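Long-range contact in thymidylate synthase ThyX (Streptomyces cacaoi subsp. asoensis, PDB 4P5A), which probably catalyses the FAD-dependent reductive methylation of dUMP to dTMP, with methylenetetrahydrofolate as methyl donor and NADPH as reductant: residues R98-D110 with Y145-D157. Numbering follows the deposited sequence.
Sequences RYREVGAAFYVPD and YEVAFEEYQRLLD. With 5BU (5-bromo-uridine-5'-monophosphate), chain G.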
loop_
_atom_site.group_PDB
_atom_site.type_symbol
_atom_site.label_atom_id
_atom_site.label_comp_id
_atom_site.label_asym_id
_atom_site.label_seq_id
_atom_site.Cartn_x
_atom_site.Cartn_y
_atom_site.Cartn_z
ATOM N N ARG B 98 -24.111 10.340 -4.443
ATOM C CA ARG B 98 -24.829 9.612 -5.503
ATOM C C ARG B 98 -25.971 8.839 -4.891
ATOM O O ARG B 98 -27.013 8.687 -5.540
ATOM C CB ARG B 98 -23.871 8.575 -6.154
ATOM C CG ARG B 98 -22.653 9.265 -6.848
ATOM C CD ARG B 98 -21.888 8.143 -7.530
ATOM N NE ARG B 98 -22.649 7.632 -8.721
ATOM C CZ ARG B 98 -22.538 6.399 -9.229
ATOM N NH1 ARG B 98 -21.725 5.474 -8.635
ATOM N NH2 ARG B 98 -23.253 6.074 -10.334
ATOM N N TYR B 99 -25.793 8.354 -3.650
ATOM C CA TYR B 99 -26.714 7.396 -3.028
ATOM C C TYR B 99 -27.840 8.116 -2.258
ATOM O O TYR B 99 -28.977 7.700 -2.309
ATOM C CB TYR B 99 -25.983 6.484 -2.066
ATOM C CG TYR B 99 -26.820 5.350 -1.518
ATOM C CD1 TYR B 99 -26.939 4.135 -2.215
ATOM C CD2 TYR B 99 -27.483 5.470 -0.270
ATOM C CE1 TYR B 99 -27.738 3.042 -1.638
ATOM C CE2 TYR B 99 -28.270 4.405 0.256
ATOM C CZ TYR B 99 -28.392 3.235 -0.437
ATOM O OH TYR B 99 -29.160 2.194 0.105
ATOM N N ARG B 100 -27.530 9.214 -1.603
ATOM C CA ARG B 100 -28.520 9.802 -0.716
ATOM C C ARG B 100 -28.475 11.316 -0.876
ATOM O O ARG B 100 -27.400 11.874 -1.134
ATOM C CB ARG B 100 -28.189 9.457 0.727
ATOM C CG ARG B 100 -29.373 9.869 1.715
ATOM C CD ARG B 100 -29.388 9.084 3.051
ATOM N NE ARG B 100 -28.447 9.646 4.038
ATOM C CZ ARG B 100 -28.758 10.521 5.016
ATOM N NH1 ARG B 100 -30.015 10.951 5.178
ATOM N NH2 ARG B 100 -27.806 10.969 5.848
ATOM N N GLU B 101 -29.645 11.971 -0.709
ATOM C CA GLU B 101 -29.684 13.439 -0.757
ATOM C C GLU B 101 -28.823 14.042 0.337
ATOM O O GLU B 101 -28.747 13.526 1.456
ATOM C CB GLU B 101 -31.117 13.879 -0.558
ATOM C CG GLU B 101 -31.331 15.360 -0.487
ATOM C CD GLU B 101 -32.865 15.725 -0.504
ATOM O OE1 GLU B 101 -33.183 16.873 -0.063
ATOM O OE2 GLU B 101 -33.700 14.877 -0.999
ATOM N N VAL B 102 -28.162 15.159 0.003
ATOM C CA VAL B 102 -27.208 15.731 0.900
ATOM C C VAL B 102 -27.987 16.693 1.806
ATOM O O VAL B 102 -28.903 17.423 1.320
ATOM C CB VAL B 102 -26.156 16.570 0.074
ATOM C CG1 VAL B 102 -25.138 17.346 1.037
ATOM C CG2 VAL B 102 -25.397 15.605 -0.943
ATOM N N GLY B 103 -27.584 16.724 3.070
ATOM C CA GLY B 103 -28.133 17.668 4.077
ATOM C C GLY B 103 -27.633 19.073 3.878
ATOM O O GLY B 103 -26.581 19.324 3.226
ATOM N N ALA B 104 -28.314 20.020 4.512
ATOM C CA ALA B 104 -27.980 21.397 4.223
ATOM C C ALA B 104 -27.038 21.949 5.279
ATOM O O ALA B 104 -27.286 22.983 5.838
ATOM C CB ALA B 104 -29.273 22.272 4.134
ATOM N N ALA B 105 -25.916 21.266 5.527
ATOM C CA ALA B 105 -24.967 21.759 6.537
ATOM C C ALA B 105 -23.712 22.092 5.837
ATOM O O ALA B 105 -23.191 21.250 5.025
ATOM C CB ALA B 105 -24.733 20.763 7.615
ATOM N N PHE B 106 -23.178 23.282 6.114
ATOM C CA PHE B 106 -22.047 23.851 5.322
ATOM C C PHE B 106 -21.084 24.453 6.311
ATOM O O PHE B 106 -21.496 25.070 7.331
ATOM C CB PHE B 106 -22.498 24.949 4.291
ATOM C CG PHE B 106 -23.474 24.461 3.339
ATOM C CD1 PHE B 106 -24.814 24.619 3.577
ATOM C CD2 PHE B 106 -23.047 23.688 2.236
ATOM C CE1 PHE B 106 -25.765 24.085 2.749
ATOM C CE2 PHE B 106 -24.024 23.116 1.339
ATOM C CZ PHE B 106 -25.373 23.353 1.591
ATOM N N TYR B 107 -19.775 24.302 6.056
ATOM C CA TYR B 107 -18.790 24.812 6.967
ATOM C C TYR B 107 -18.425 26.309 6.705
ATOM O O TYR B 107 -18.194 26.732 5.558
ATOM C CB TYR B 107 -17.449 23.970 6.829
ATOM C CG TYR B 107 -16.286 24.498 7.645
ATOM C CD1 TYR B 107 -15.291 25.311 7.043
ATOM C CD2 TYR B 107 -16.181 24.223 9.028
ATOM C CE1 TYR B 107 -14.247 25.828 7.785
ATOM C CE2 TYR B 107 -15.116 24.735 9.792
ATOM C CZ TYR B 107 -14.181 25.530 9.183
ATOM O OH TYR B 107 -13.103 26.044 9.895
ATOM N N VAL B 108 -18.293 27.055 7.805
ATOM C CA VAL B 108 -17.680 28.404 7.714
ATOM C C VAL B 108 -16.735 28.488 8.888
ATOM O O VAL B 108 -17.030 27.965 9.954
ATOM C CB VAL B 108 -18.824 29.580 7.795
ATOM C CG1 VAL B 108 -19.731 29.553 6.590
ATOM C CG2 VAL B 108 -19.588 29.451 9.073
ATOM N N PRO B 109 -15.618 29.175 8.730
ATOM C CA PRO B 109 -14.653 29.239 9.834
ATOM C C PRO B 109 -15.219 30.000 11.030
ATOM O O PRO B 109 -16.011 30.922 10.822
ATOM C CB PRO B 109 -13.454 29.942 9.226
ATOM C CG PRO B 109 -13.906 30.508 7.820
ATOM C CD PRO B 109 -15.230 29.882 7.492
ATOM N N ASP B 110 -14.807 29.654 12.249
ATOM C CA ASP B 110 -15.265 30.476 13.391
ATOM C C ASP B 110 -14.406 31.750 13.596
ATOM O O ASP B 110 -13.450 32.063 12.849
ATOM C CB ASP B 110 -15.356 29.676 14.660
ATOM C CG ASP B 110 -14.026 29.259 15.166
ATOM O OD1 ASP B 110 -12.937 29.851 14.826
ATOM O OD2 ASP B 110 -14.050 28.320 15.945
ATOM N N TYR B 145 -23.831 29.680 -0.433
ATOM C CA TYR B 145 -24.378 28.363 0.007
ATOM C C TYR B 145 -25.905 28.371 -0.180
ATOM O O TYR B 145 -26.484 27.357 -0.559
ATOM C CB TYR B 145 -24.078 28.073 1.457
ATOM C CG TYR B 145 -22.595 28.020 1.868
ATOM C CD1 TYR B 145 -21.563 27.949 0.904
ATOM C CD2 TYR B 145 -22.253 27.987 3.212
ATOM C CE1 TYR B 145 -20.216 27.908 1.314
ATOM C CE2 TYR B 145 -20.965 27.942 3.622
ATOM C CZ TYR B 145 -19.936 27.890 2.657
ATOM O OH TYR B 145 -18.630 27.808 3.084
ATOM N N GLU B 146 -26.560 29.526 0.102
ATOM C CA GLU B 146 -28.017 29.573 -0.101
ATOM C C GLU B 146 -28.427 29.358 -1.556
ATOM O O GLU B 146 -29.395 28.596 -1.776
ATOM C CB GLU B 146 -28.614 30.935 0.394
ATOM C CG GLU B 146 -28.510 31.097 1.844
ATOM C CD GLU B 146 -29.036 32.463 2.286
ATOM O OE1 GLU B 146 -28.835 33.447 1.504
ATOM O OE2 GLU B 146 -29.619 32.512 3.420
ATOM N N VAL B 147 -27.711 29.963 -2.530
ATOM C CA VAL B 147 -28.048 29.769 -3.922
ATOM C C VAL B 147 -27.704 28.341 -4.365
ATOM O O VAL B 147 -28.519 27.700 -5.002
ATOM C CB VAL B 147 -27.245 30.734 -4.780
ATOM C CG1 VAL B 147 -27.259 30.406 -6.306
ATOM C CG2 VAL B 147 -27.814 32.156 -4.533
ATOM N N ALA B 148 -26.564 27.819 -3.893
ATOM C CA ALA B 148 -26.241 26.413 -4.227
ATOM C C ALA B 148 -27.330 25.470 -3.755
ATOM O O ALA B 148 -27.786 24.571 -4.508
ATOM C CB ALA B 148 -24.853 26.053 -3.589
ATOM N N PHE B 149 -27.742 25.626 -2.509
ATOM C CA PHE B 149 -28.658 24.659 -1.973
ATOM C C PHE B 149 -30.028 24.849 -2.621
ATOM O O PHE B 149 -30.769 23.852 -2.840
ATOM C CB PHE B 149 -28.683 24.702 -0.473
ATOM C CG PHE B 149 -29.353 23.524 0.097
ATOM C CD1 PHE B 149 -30.634 23.604 0.536
ATOM C CD2 PHE B 149 -28.713 22.255 0.045
ATOM C CE1 PHE B 149 -31.296 22.442 1.017
ATOM C CE2 PHE B 149 -29.336 21.097 0.558
ATOM C CZ PHE B 149 -30.652 21.194 1.004
ATOM N N GLU B 150 -30.389 26.098 -2.915
ATOM C CA GLU B 150 -31.721 26.317 -3.527
ATOM C C GLU B 150 -31.761 25.649 -4.927
ATOM O O GLU B 150 -32.787 25.010 -5.326
ATOM C CB GLU B 150 -31.982 27.837 -3.577
ATOM C CG GLU B 150 -33.076 28.256 -4.551
ATOM C CD GLU B 150 -33.060 29.783 -4.744
ATOM O OE1 GLU B 150 -32.565 30.496 -3.824
ATOM O OE2 GLU B 150 -33.490 30.243 -5.832
ATOM N N GLU B 151 -30.634 25.741 -5.650
ATOM C CA GLU B 151 -30.545 25.115 -6.956
ATOM C C GLU B 151 -30.455 23.588 -6.865
ATOM O O GLU B 151 -31.010 22.902 -7.720
ATOM C CB GLU B 151 -29.382 25.660 -7.823
ATOM C CG GLU B 151 -29.453 27.179 -8.176
ATOM C CD GLU B 151 -30.776 27.553 -8.917
ATOM O OE1 GLU B 151 -31.396 26.703 -9.606
ATOM O OE2 GLU B 151 -31.216 28.709 -8.671
ATOM N N TYR B 152 -29.747 23.068 -5.852
ATOM C CA TYR B 152 -29.699 21.618 -5.643
ATOM C C TYR B 152 -31.125 21.121 -5.427
ATOM O O TYR B 152 -31.557 20.156 -6.065
ATOM C CB TYR B 152 -28.855 21.335 -4.403
ATOM C CG TYR B 152 -28.800 19.921 -3.959
ATOM C CD1 TYR B 152 -29.256 19.520 -2.689
ATOM C CD2 TYR B 152 -28.204 18.952 -4.800
ATOM C CE1 TYR B 152 -29.161 18.180 -2.251
ATOM C CE2 TYR B 152 -28.099 17.583 -4.357
ATOM C CZ TYR B 152 -28.567 17.237 -3.086
ATOM O OH TYR B 152 -28.510 15.938 -2.657
ATOM N N GLN B 153 -31.856 21.792 -4.541
ATOM C CA GLN B 153 -33.237 21.303 -4.282
ATOM C C GLN B 153 -34.134 21.455 -5.504
ATOM O O GLN B 153 -35.006 20.618 -5.731
ATOM C CB GLN B 153 -33.825 22.112 -3.119
ATOM C CG GLN B 153 -33.283 21.740 -1.762
ATOM C CD GLN B 153 -33.508 20.279 -1.425
ATOM O OE1 GLN B 153 -34.613 19.818 -1.488
ATOM N NE2 GLN B 153 -32.424 19.542 -1.055
ATOM N N ARG B 154 -33.952 22.540 -6.252
ATOM C CA ARG B 154 -34.757 22.722 -7.487
ATOM C C ARG B 154 -34.511 21.606 -8.482
ATOM O O ARG B 154 -35.463 21.056 -9.109
ATOM C CB ARG B 154 -34.389 24.027 -8.211
ATOM C CG ARG B 154 -35.510 24.481 -9.197
ATOM C CD ARG B 154 -35.122 25.655 -10.093
ATOM N NE ARG B 154 -34.466 26.765 -9.408
ATOM C CZ ARG B 154 -35.018 27.649 -8.560
ATOM N NH1 ARG B 154 -36.324 27.662 -8.204
ATOM N NH2 ARG B 154 -34.228 28.560 -8.047
ATOM N N LEU B 155 -33.238 21.237 -8.653
ATOM C CA LEU B 155 -32.897 20.104 -9.512
ATOM C C LEU B 155 -33.514 18.819 -9.017
ATOM O O LEU B 155 -34.118 18.105 -9.838
ATOM C CB LEU B 155 -31.388 19.934 -9.699
ATOM C CG LEU B 155 -30.794 21.091 -10.515
ATOM C CD1 LEU B 155 -29.206 21.088 -10.277
ATOM C CD2 LEU B 155 -31.235 21.083 -12.052
ATOM N N LEU B 156 -33.323 18.508 -7.736
ATOM C CA LEU B 156 -33.949 17.288 -7.135
ATOM C C LEU B 156 -35.483 17.281 -7.343
ATOM O O LEU B 156 -36.049 16.275 -7.796
ATOM C CB LEU B 156 -33.666 17.098 -5.679
ATOM C CG LEU B 156 -32.192 16.951 -5.220
ATOM C CD1 LEU B 156 -32.088 16.854 -3.731
ATOM C CD2 LEU B 156 -31.629 15.599 -5.903
ATOM N N ASP B 157 -36.130 18.378 -6.964
ATOM C CA ASP B 157 -37.619 18.520 -7.184
ATOM C C ASP B 157 -38.038 18.307 -8.652
ATOM O O ASP B 157 -39.076 17.701 -8.919
ATOM C CB ASP B 157 -38.132 19.870 -6.649
ATOM C CG ASP B 157 -38.056 19.956 -5.122
ATOM O OD1 ASP B 157 -37.789 18.925 -4.451
ATOM O OD2 ASP B 157 -38.249 21.052 -4.579
HETATM P P 5BU G . -20.071 10.575 -3.890
HETATM O OP1 5BU G . -20.409 11.729 -3.035
HETATM O OP2 5BU G . -19.511 10.867 -5.214
HETATM O OP3 5BU G . -21.010 9.457 -3.830
HETATM O "O5'" 5BU G . -18.768 9.934 -3.199
HETATM C "C5'" 5BU G . -18.737 9.818 -1.768
HETATM C "C4'" 5BU G . -17.353 9.213 -1.399
HETATM O "O4'" 5BU G . -17.370 7.750 -1.804
HETATM C "C3'" 5BU G . -16.123 9.770 -2.067
HETATM O "O3'" 5BU G . -14.950 9.505 -1.179
HETATM C "C2'" 5BU G . -16.026 8.936 -3.321
HETATM O "O2'" 5BU G . -14.704 8.929 -3.738
HETATM C "C1'" 5BU G . -16.472 7.552 -2.913
HETATM N N1 5BU G . -17.309 6.994 -4.056
HETATM C C2 5BU G . -16.666 6.689 -5.252
HETATM O O2 5BU G . -15.423 6.796 -5.250
HETATM N N3 5BU G . -17.393 6.214 -6.313
HETATM C C4 5BU G . -18.777 5.990 -6.263
HETATM O O4 5BU G . -19.364 5.682 -7.306
HETATM C C5 5BU G . -19.372 6.291 -5.065
HETATM C C6 5BU G . -18.693 6.768 -3.974
HETATM BR BR 5BU G . -21.218 5.890 -4.805
#
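Tyr-145 and Tyr-152, on one side of helix 131-157 of this ThyX subunit, each reach with a phenol oxygen to the backbone of the extended chain 98-110, whose strand 105-107 pairs in parallel with strand 7-9 and runs roughly antiparallel to the helix. Tyr-145 OH donates to Tyr-107 O at 2.7 Å, tilted 20° from the carbonyl plane, while Phe-106 CB and Val-108 CG1 pack obliquely on its ring. Two turns on, Tyr-152 OH accepts the N-H of Val-102, N to OH 2.8 Å, in a nearly straight bond (164°). Between them Ala-104, centre of an inverse gamma turn, sets its CB over a face of Phe-149, 3.7 Å from the ring centroid, a CH-pi contact, and Phe-106 CZ meets Phe-149 CD2. At the end of strand 105-107, the hydroxyl of Tyr-107 is hydrogen-bonded to Glu-208. At the upstream end the chain enters the nucleotide site: Arg-98 N donates to OP3 of the bromo-UMP and Arg-98 NH1 to its O4 at 2.7 Å, while NE pairs with Glu-163 and NH1 also bonds His-204 O of a second subunit. Near the helix C-terminus, where Glu-101 is exposed, Leu-156 CD1 touches Glu-101 CD, and Gln-153 NE2 donates to Glu-101 OE1 at 2.9 Å, arriving from above the carboxylate plane.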